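Local coordinates for periplasmic zinc-binding protein troA (Treponema pallidum, PDB 1K0F) that binds zinc with high affinity in the periplasm and delivers it to an ABC-type membrane permease for import into the cytoplasm, at residues L164-D169 / A213-S218; G243-D248 / T265-T270. All blocks are in the same frame, centred on the assembly; numbering follows the deposited sequence.

Contact 1: residues L164-D169 / A213-S218; sequences LVTAHD and AIFIES
Val165 O accepts the backbone N-H of Phe215 at 3.1 Å, tying strands 164-166 and 213-217, whose axes run 36° apart in the same general direction and approach to 5.0 Å. The Val165 carbonyl also lies 3.6 Å from Ile214 CA in a CA-H...O contact. Beside this join, Leu164 comes across Phe215 at about a right angle. Its CG is anti to the backbone N (chi1 159°), and beyond it CD1 meets the ring obliquely, 3.3 Å from Phe215 CD1. Thr166 CG2 approaches Phe215 CB, and Ile271 of helix 260-273 packs against both Leu164 and Phe215. Val165 CB instead faces Ile214 CG2 at 4.0 Å, where Ile206 of helix 196-208 adds to the apolar layer. Past Thr166 the chain turns a corner at Ala167, and Glu217 reaches into that corner with its chain extended beyond CG. Ala167 CB presses on the carboxylate carbon, 3.3 Å from Glu217 CD. Glu217 OE1 takes a weak bond from His168 N at 3.4 Å. Glu217 OE2 lies near the plane of the imidazole, at its ND1 edge, with the carboxylate plane turned 62° from the ring. ND1 hydrogen-bonds to OE2, though OE2 is crowded in the model and the exact geometry is doubtful; Ser247 OG is its second partner. NE2 is left on the side of the zinc site, empty in this zinc-free structure, and bonds weakly to the ligand Asp248 OD1; His37 and His102 complete the site. This is consistent with a second-shell carboxylate helping to orient a zinc-binding histidine just past the C-terminal end of a parallel strand.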
ATOM      1  N   LEU A 164      14.577  -7.460  -3.869  1.00 34.25           N
ATOM      2  CA  LEU A 164      14.228  -6.656  -2.701  1.00 34.81           C
ATOM      3  C   LEU A 164      13.665  -7.459  -1.535  1.00 33.24           C
ATOM      4  O   LEU A 164      12.722  -8.235  -1.682  1.00 33.89           O
ATOM      5  CB  LEU A 164      13.237  -5.551  -3.093  1.00 35.29           C
ATOM      6  CG  LEU A 164      12.364  -4.918  -2.002  1.00 36.31           C
ATOM      7  CD1 LEU A 164      13.095  -3.768  -1.314  1.00 35.71           C
ATOM      8  CD2 LEU A 164      11.080  -4.419  -2.646  1.00 37.32           C
ATOM      9  N   VAL A 165      14.263  -7.266  -0.369  1.00 31.24           N
ATOM     10  CA  VAL A 165      13.811  -7.940   0.833  1.00 30.33           C
ATOM     11  C   VAL A 165      13.334  -6.821   1.750  1.00 29.82           C
ATOM     12  O   VAL A 165      14.062  -5.863   2.012  1.00 28.28           O
ATOM     13  CB  VAL A 165      14.954  -8.742   1.499  1.00 29.42           C
ATOM     14  CG1 VAL A 165      14.475  -9.331   2.814  1.00 29.89           C
ATOM     15  CG2 VAL A 165      15.420  -9.856   0.571  1.00 28.35           C
ATOM     16  N   THR A 166      12.100  -6.939   2.223  1.00 30.09           N
ATOM     17  CA  THR A 166      11.517  -5.918   3.077  1.00 30.49           C
ATOM     18  C   THR A 166      10.859  -6.480   4.331  1.00 30.88           C
ATOM     19  O   THR A 166      10.815  -7.692   4.531  1.00 30.84           O
ATOM     20  CB  THR A 166      10.461  -5.137   2.302  1.00 30.41           C
ATOM     21  OG1 THR A 166       9.710  -6.051   1.496  1.00 29.70           O
ATOM     22  CG2 THR A 166      11.119  -4.094   1.403  1.00 32.03           C
ATOM     23  N   ALA A 167      10.340  -5.577   5.159  1.00 31.76           N
ATOM     24  CA  ALA A 167       9.662  -5.927   6.409  1.00 32.75           C
ATOM     25  C   ALA A 167       8.632  -7.062   6.265  1.00 33.77           C
ATOM     26  O   ALA A 167       8.693  -8.048   7.003  1.00 33.73           O
ATOM     27  CB  ALA A 167       8.995  -4.684   6.990  1.00 32.16           C
ATOM     28  N   HIS A 168       7.679  -6.910   5.339  1.00 34.70           N
ATOM     29  CA  HIS A 168       6.661  -7.939   5.099  1.00 35.73           C
ATOM     30  C   HIS A 168       6.287  -8.096   3.614  1.00 35.98           C
ATOM     31  O   HIS A 168       6.557  -7.208   2.811  1.00 37.89           O
ATOM     32  CB  HIS A 168       5.413  -7.692   5.989  1.00 33.93           C
ATOM     33  CG  HIS A 168       4.424  -6.708   5.438  1.00 33.99           C
ATOM     34  ND1 HIS A 168       4.748  -5.399   5.157  1.00 34.90           N
ATOM     35  CD2 HIS A 168       3.096  -6.824   5.193  1.00 33.30           C
ATOM     36  CE1 HIS A 168       3.664  -4.750   4.763  1.00 32.77           C
ATOM     37  NE2 HIS A 168       2.650  -5.592   4.779  1.00 32.18           N
ATOM     38  N   ASP A 169       5.688  -9.236   3.262  1.00 36.53           N
ATOM     39  CA  ASP A 169       5.290  -9.569   1.883  1.00 36.13           C
ATOM     40  C   ASP A 169       4.241  -8.628   1.317  1.00 33.97           C
ATOM     41  O   ASP A 169       3.106  -9.033   1.056  1.00 34.03           O
ATOM     42  CB  ASP A 169       4.746 -11.006   1.834  1.00 40.93           C
ATOM     43  CG  ASP A 169       5.386 -11.848   0.734  1.00 43.30           C
ATOM     44  OD1 ASP A 169       6.258 -11.316   0.004  1.00 43.25           O
ATOM     45  OD2 ASP A 169       5.007 -13.040   0.607  1.00 43.82           O
ATOM     46  N   ALA A 213      21.364  -3.744   0.250  1.00 20.68           N
ATOM     47  CA  ALA A 213      20.439  -3.233   1.240  1.00 20.81           C
ATOM     48  C   ALA A 213      19.097  -3.944   1.336  1.00 19.96           C
ATOM     49  O   ALA A 213      18.593  -4.496   0.369  1.00 19.72           O
ATOM     50  CB  ALA A 213      20.207  -1.733   0.993  1.00 20.73           C
ATOM     51  N   ILE A 214      18.538  -3.917   2.540  1.00 20.00           N
ATOM     52  CA  ILE A 214      17.233  -4.481   2.843  1.00 18.75           C
ATOM     53  C   ILE A 214      16.475  -3.241   3.321  1.00 17.71           C
ATOM     54  O   ILE A 214      17.105  -2.235   3.634  1.00 17.45           O
ATOM     55  CB  ILE A 214      17.318  -5.550   3.976  1.00 19.02           C
ATOM     56  CG1 ILE A 214      18.144  -5.031   5.154  1.00 17.45           C
ATOM     57  CG2 ILE A 214      17.949  -6.830   3.435  1.00 16.84           C
ATOM     58  CD1 ILE A 214      17.938  -5.813   6.429  1.00 19.96           C
ATOM     59  N   PHE A 215      15.147  -3.292   3.384  1.00 17.58           N
ATOM     60  CA  PHE A 215      14.397  -2.110   3.799  1.00 16.65           C
ATOM     61  C   PHE A 215      13.441  -2.238   4.969  1.00 15.31           C
ATOM     62  O   PHE A 215      12.856  -3.286   5.218  1.00 12.69           O
ATOM     63  CB  PHE A 215      13.626  -1.553   2.607  1.00 20.21           C
ATOM     64  CG  PHE A 215      14.500  -1.190   1.451  1.00 24.36           C
ATOM     65  CD1 PHE A 215      15.173  -2.176   0.739  1.00 26.00           C
ATOM     66  CD2 PHE A 215      14.697   0.139   1.106  1.00 27.85           C
ATOM     67  CE1 PHE A 215      16.038  -1.845  -0.299  1.00 29.54           C
ATOM     68  CE2 PHE A 215      15.565   0.486   0.064  1.00 30.68           C
ATOM     69  CZ  PHE A 215      16.237  -0.509  -0.640  1.00 30.00           C
ATOM     70  N   ILE A 216      13.287  -1.141   5.692  1.00 15.86           N
ATOM     71  CA  ILE A 216      12.367  -1.093   6.816  1.00 17.36           C
ATOM     72  C   ILE A 216      11.037  -0.676   6.212  1.00 18.18           C
ATOM     73  O   ILE A 216      10.919  -0.488   5.002  1.00 20.28           O
ATOM     74  CB  ILE A 216      12.784  -0.031   7.883  1.00 18.12           C
ATOM     75  CG1 ILE A 216      13.744   0.983   7.271  1.00 16.09           C
ATOM     76  CG2 ILE A 216      13.460  -0.712   9.080  1.00 18.57           C
ATOM     77  CD1 ILE A 216      14.010   2.153   8.153  1.00 18.01           C
ATOM     78  N   GLU A 217      10.029  -0.524   7.052  1.00 18.62           N
ATOM     79  CA  GLU A 217       8.736  -0.115   6.568  1.00 18.57           C
ATOM     80  C   GLU A 217       8.059   0.715   7.615  1.00 19.91           C
ATOM     81  O   GLU A 217       8.246   0.500   8.804  1.00 20.36           O
ATOM     82  CB  GLU A 217       7.894  -1.324   6.238  1.00 20.68           C
ATOM     83  CG  GLU A 217       8.267  -1.959   4.927  1.00 24.42           C
ATOM     84  CD  GLU A 217       7.371  -3.115   4.599  1.00 25.75           C
ATOM     85  OE1 GLU A 217       7.747  -3.951   3.754  1.00 26.60           O
ATOM     86  OE2 GLU A 217       6.282  -3.188   5.198  1.00 28.10           O
ATOM     87  N   SER A 218       7.268   1.670   7.155  1.00 22.07           N
ATOM     88  CA  SER A 218       6.560   2.574   8.035  1.00 23.77           C
ATOM     89  C   SER A 218       5.484   1.921   8.899  1.00 24.99           C
ATOM     90  O   SER A 218       5.177   2.428   9.977  1.00 26.19           O
ATOM     91  CB  SER A 218       5.924   3.685   7.203  1.00 22.67           C
ATOM     92  OG  SER A 218       5.806   3.270   5.859  1.00 24.15           O
TER

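Contact 2: residues G243-D248 / T265-T270; sequences GELFSD and THNIDT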
ATOM      1  N   GLY A 243      16.670   2.107   3.462  1.00 22.63           N
ATOM      2  CA  GLY A 243      15.672   3.141   3.546  1.00 20.87           C
ATOM      3  C   GLY A 243      14.424   2.552   4.134  1.00 21.81           C
ATOM      4  O   GLY A 243      14.259   1.337   4.170  1.00 22.30           O
ATOM      5  N   GLU A 244      13.546   3.414   4.617  1.00 22.17           N
ATOM      6  CA  GLU A 244      12.296   2.957   5.184  1.00 21.84           C
ATOM      7  C   GLU A 244      11.299   3.009   4.070  1.00 21.30           C
ATOM      8  O   GLU A 244      11.181   4.019   3.401  1.00 22.43           O
ATOM      9  CB  GLU A 244      11.846   3.876   6.303  1.00 22.40           C
ATOM     10  CG  GLU A 244      11.021   3.168   7.335  1.00 24.15           C
ATOM     11  CD  GLU A 244      10.295   4.129   8.225  1.00 24.71           C
ATOM     12  OE1 GLU A 244      10.468   5.347   8.028  1.00 26.34           O
ATOM     13  OE2 GLU A 244       9.549   3.679   9.117  1.00 26.50           O
ATOM     14  N   LEU A 245      10.568   1.930   3.860  1.00 20.80           N
ATOM     15  CA  LEU A 245       9.611   1.949   2.785  1.00 21.10           C
ATOM     16  C   LEU A 245       8.179   2.071   3.281  1.00 21.93           C
ATOM     17  O   LEU A 245       7.878   1.805   4.455  1.00 20.84           O
ATOM     18  CB  LEU A 245       9.782   0.698   1.928  1.00 21.32           C
ATOM     19  CG  LEU A 245      11.198   0.509   1.370  1.00 21.31           C
ATOM     20  CD1 LEU A 245      11.201  -0.639   0.372  1.00 22.69           C
ATOM     21  CD2 LEU A 245      11.671   1.787   0.709  1.00 23.01           C
ATOM     22  N   PHE A 246       7.304   2.509   2.383  1.00 21.18           N
ATOM     23  CA  PHE A 246       5.895   2.651   2.704  1.00 21.94           C
ATOM     24  C   PHE A 246       5.242   1.384   2.222  1.00 22.95           C
ATOM     25  O   PHE A 246       5.227   1.118   1.027  1.00 26.62           O
ATOM     26  CB  PHE A 246       5.296   3.843   1.969  1.00 21.06           C
ATOM     27  CG  PHE A 246       5.762   5.159   2.489  1.00 19.61           C
ATOM     28  CD1 PHE A 246       5.404   5.571   3.765  1.00 19.39           C
ATOM     29  CD2 PHE A 246       6.612   5.946   1.740  1.00 17.67           C
ATOM     30  CE1 PHE A 246       5.896   6.743   4.288  1.00 20.05           C
ATOM     31  CE2 PHE A 246       7.111   7.117   2.251  1.00 17.92           C
ATOM     32  CZ  PHE A 246       6.758   7.522   3.529  1.00 17.09           C
ATOM     33  N   SER A 247       4.723   0.588   3.145  1.00 22.85           N
ATOM     34  CA  SER A 247       4.078  -0.647   2.751  1.00 23.55           C
ATOM     35  C   SER A 247       2.583  -0.427   2.616  1.00 24.36           C
ATOM     36  O   SER A 247       2.073  -0.230   1.510  1.00 25.12           O
ATOM     37  CB  SER A 247       4.351  -1.746   3.771  1.00 24.66           C
ATOM     38  OG  SER A 247       4.702  -1.208   5.029  1.00 27.61           O
ATOM     39  N   ASP A 248       1.875  -0.451   3.738  1.00 24.71           N
ATOM     40  CA  ASP A 248       0.435  -0.254   3.703  1.00 23.99           C
ATOM     41  C   ASP A 248       0.057   1.181   4.029  1.00 22.91           C
ATOM     42  O   ASP A 248      -1.068   1.600   3.762  1.00 22.52           O
ATOM     43  CB  ASP A 248      -0.264  -1.186   4.701  1.00 26.74           C
ATOM     44  CG  ASP A 248       0.363  -2.574   4.758  1.00 27.27           C
ATOM     45  OD1 ASP A 248       0.692  -3.132   3.690  1.00 26.36           O
ATOM     46  OD2 ASP A 248       0.520  -3.106   5.883  1.00 28.49           O
ATOM     47  N   THR A 265       6.920   7.083  -5.097  1.00 20.25           N
ATOM     48  CA  THR A 265       8.116   7.647  -5.679  1.00 18.08           C
ATOM     49  C   THR A 265       9.203   7.439  -4.664  1.00 16.39           C
ATOM     50  O   THR A 265      10.325   7.084  -5.008  1.00 17.39           O
ATOM     51  CB  THR A 265       7.973   9.145  -5.951  1.00 17.57           C
ATOM     52  OG1 THR A 265       7.075   9.338  -7.048  1.00 19.18           O
ATOM     53  CG2 THR A 265       9.316   9.737  -6.315  1.00 17.56           C
ATOM     54  N   HIS A 266       8.864   7.656  -3.401  1.00 16.82           N
ATOM     55  CA  HIS A 266       9.834   7.478  -2.343  1.00 16.20           C
ATOM     56  C   HIS A 266      10.308   6.046  -2.369  1.00 16.60           C
ATOM     57  O   HIS A 266      11.499   5.769  -2.235  1.00 19.14           O
ATOM     58  CB  HIS A 266       9.227   7.736  -0.972  1.00 17.19           C
ATOM     59  CG  HIS A 266       9.928   7.004   0.131  1.00 16.78           C
ATOM     60  ND1 HIS A 266      10.940   7.571   0.872  1.00 13.82           N
ATOM     61  CD2 HIS A 266       9.836   5.716   0.539  1.00 13.34           C
ATOM     62  CE1 HIS A 266      11.435   6.664   1.696  1.00 13.78           C
ATOM     63  NE2 HIS A 266      10.788   5.532   1.506  1.00 10.99           N
ATOM     64  N   ASN A 267       9.359   5.136  -2.530  1.00 15.64           N
ATOM     65  CA  ASN A 267       9.671   3.715  -2.534  1.00 17.27           C
ATOM     66  C   ASN A 267      10.725   3.345  -3.569  1.00 17.59           C
ATOM     67  O   ASN A 267      11.838   2.970  -3.207  1.00 18.24           O
ATOM     68  CB  ASN A 267       8.383   2.903  -2.735  1.00 17.46           C
ATOM     69  CG  ASN A 267       7.670   2.587  -1.405  1.00 17.90           C
ATOM     70  OD1 ASN A 267       8.003   3.141  -0.349  1.00 17.16           O
ATOM     71  ND2 ASN A 267       6.687   1.694  -1.462  1.00 15.15           N
ATOM     72  N   ILE A 268      10.388   3.454  -4.853  1.00 18.99           N
ATOM     73  CA  ILE A 268      11.332   3.127  -5.923  1.00 17.28           C
ATOM     74  C   ILE A 268      12.617   3.937  -5.818  1.00 18.51           C
ATOM     75  O   ILE A 268      13.707   3.430  -6.092  1.00 18.78           O
ATOM     76  CB  ILE A 268      10.706   3.361  -7.327  1.00 17.55           C
ATOM     77  CG1 ILE A 268      11.299   2.371  -8.315  1.00 15.27           C
ATOM     78  CG2 ILE A 268      10.969   4.782  -7.821  1.00 16.24           C
ATOM     79  CD1 ILE A 268      10.841   0.972  -8.074  1.00 16.67           C
ATOM     80  N   ASP A 269      12.507   5.198  -5.420  1.00 18.21           N
ATOM     81  CA  ASP A 269      13.703   6.006  -5.295  1.00 18.08           C
ATOM     82  C   ASP A 269      14.573   5.284  -4.289  1.00 18.12           C
ATOM     83  O   ASP A 269      15.586   4.697  -4.636  1.00 19.73           O
ATOM     84  CB  ASP A 269      13.348   7.409  -4.790  1.00 20.52           C
ATOM     85  CG  ASP A 269      12.782   8.292  -5.885  1.00 20.42           C
ATOM     86  OD1 ASP A 269      12.321   7.746  -6.901  1.00 22.13           O
ATOM     87  OD2 ASP A 269      12.793   9.531  -5.722  1.00 21.56           O
ATOM     88  N   THR A 270      14.142   5.307  -3.033  1.00 20.59           N
ATOM     89  CA  THR A 270      14.872   4.669  -1.944  1.00 20.49           C
ATOM     90  C   THR A 270      15.448   3.301  -2.287  1.00 21.21           C
ATOM     91  O   THR A 270      16.616   3.020  -2.007  1.00 19.28           O
ATOM     92  CB  THR A 270      13.962   4.516  -0.718  1.00 19.53           C
ATOM     93  OG1 THR A 270      13.690   5.814  -0.176  1.00 20.57           O
ATOM     94  CG2 THR A 270      14.624   3.643   0.344  1.00 19.89           C
TER
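Asn267 grips the backbone of Phe246 with both ends of its amide. OD1 accepts Phe246 N at 2.9 Å, using a lone pair in the carbonyl plane. ND2 donates to Phe246 O, also at 2.9 Å and almost in the amide plane. The N-H...O angles of 173° and 175° make both bonds nearly straight, so the side chain pairs with the loop much as a neighbouring strand would, and the rotation of its amide is fixed. The Phe246 ring lies off to the OD1 side of the amide, crossing it obliquely, and then meets His266. The pair is T-shaped, the edge of Phe246 toward the face of His266, with centroids 4.8 Å apart and planes at 67°. Phe246 CE2 makes the approach, 3.5 Å from His266 CG and offset toward the rim of the imidazole. With CG anti to the backbone N, the His266 ring stands between Phe246 and Thr270 OG1, which donates to His266 O one turn back, from above the carbonyl plane; Thr270 N reaches the same oxygen from the other side. Here helix 265-270 packs on strand 243-245, the helix-on-sheet layering of an alpha/beta lobe, running roughly antiparallel with the segment axes approaching to 8.4 Å, and the loop after the strand leads on to Asp248, a zinc ligand. His266 NE2 points at Glu244 O near the ring plane; they are hydrogen-bonded, although the modelled separation is doubtfully short. Toward the start of the strand the contact turns apolar. Thr270 CG2 lies 3.4 Å from Gly243 CA, where the absence of a side chain lets helix and strand come close. The Leu245 and Thr270 side chains slide past each other in opposite directions, Leu245 CD2 coming 3.5 Å from Thr270 CG2, and Ile271 and Phe215 also touch the leucine.

Contacts 1 and 2 share a sheet: strand 213-217 of the first neighbours strand 240-245 of the second, and Ile216 O with Leu245 N and Ser218 N with Leu245 O probably hydrogen-bond between them. Their centres are about 9 Å apart. Contact 1 is buried throughout, strand against strand, and its polar end is the Glu217 carboxylate beside the zinc ligand His168. Contact 2 is only partly buried, strand and loop against helix 260-273, joined by side-chain bonds to backbone, an aromatic pair and a small apolar end. Both lead toward the metal site, contact 1 directly through His168, contact 2 through the loop that carries Asp248.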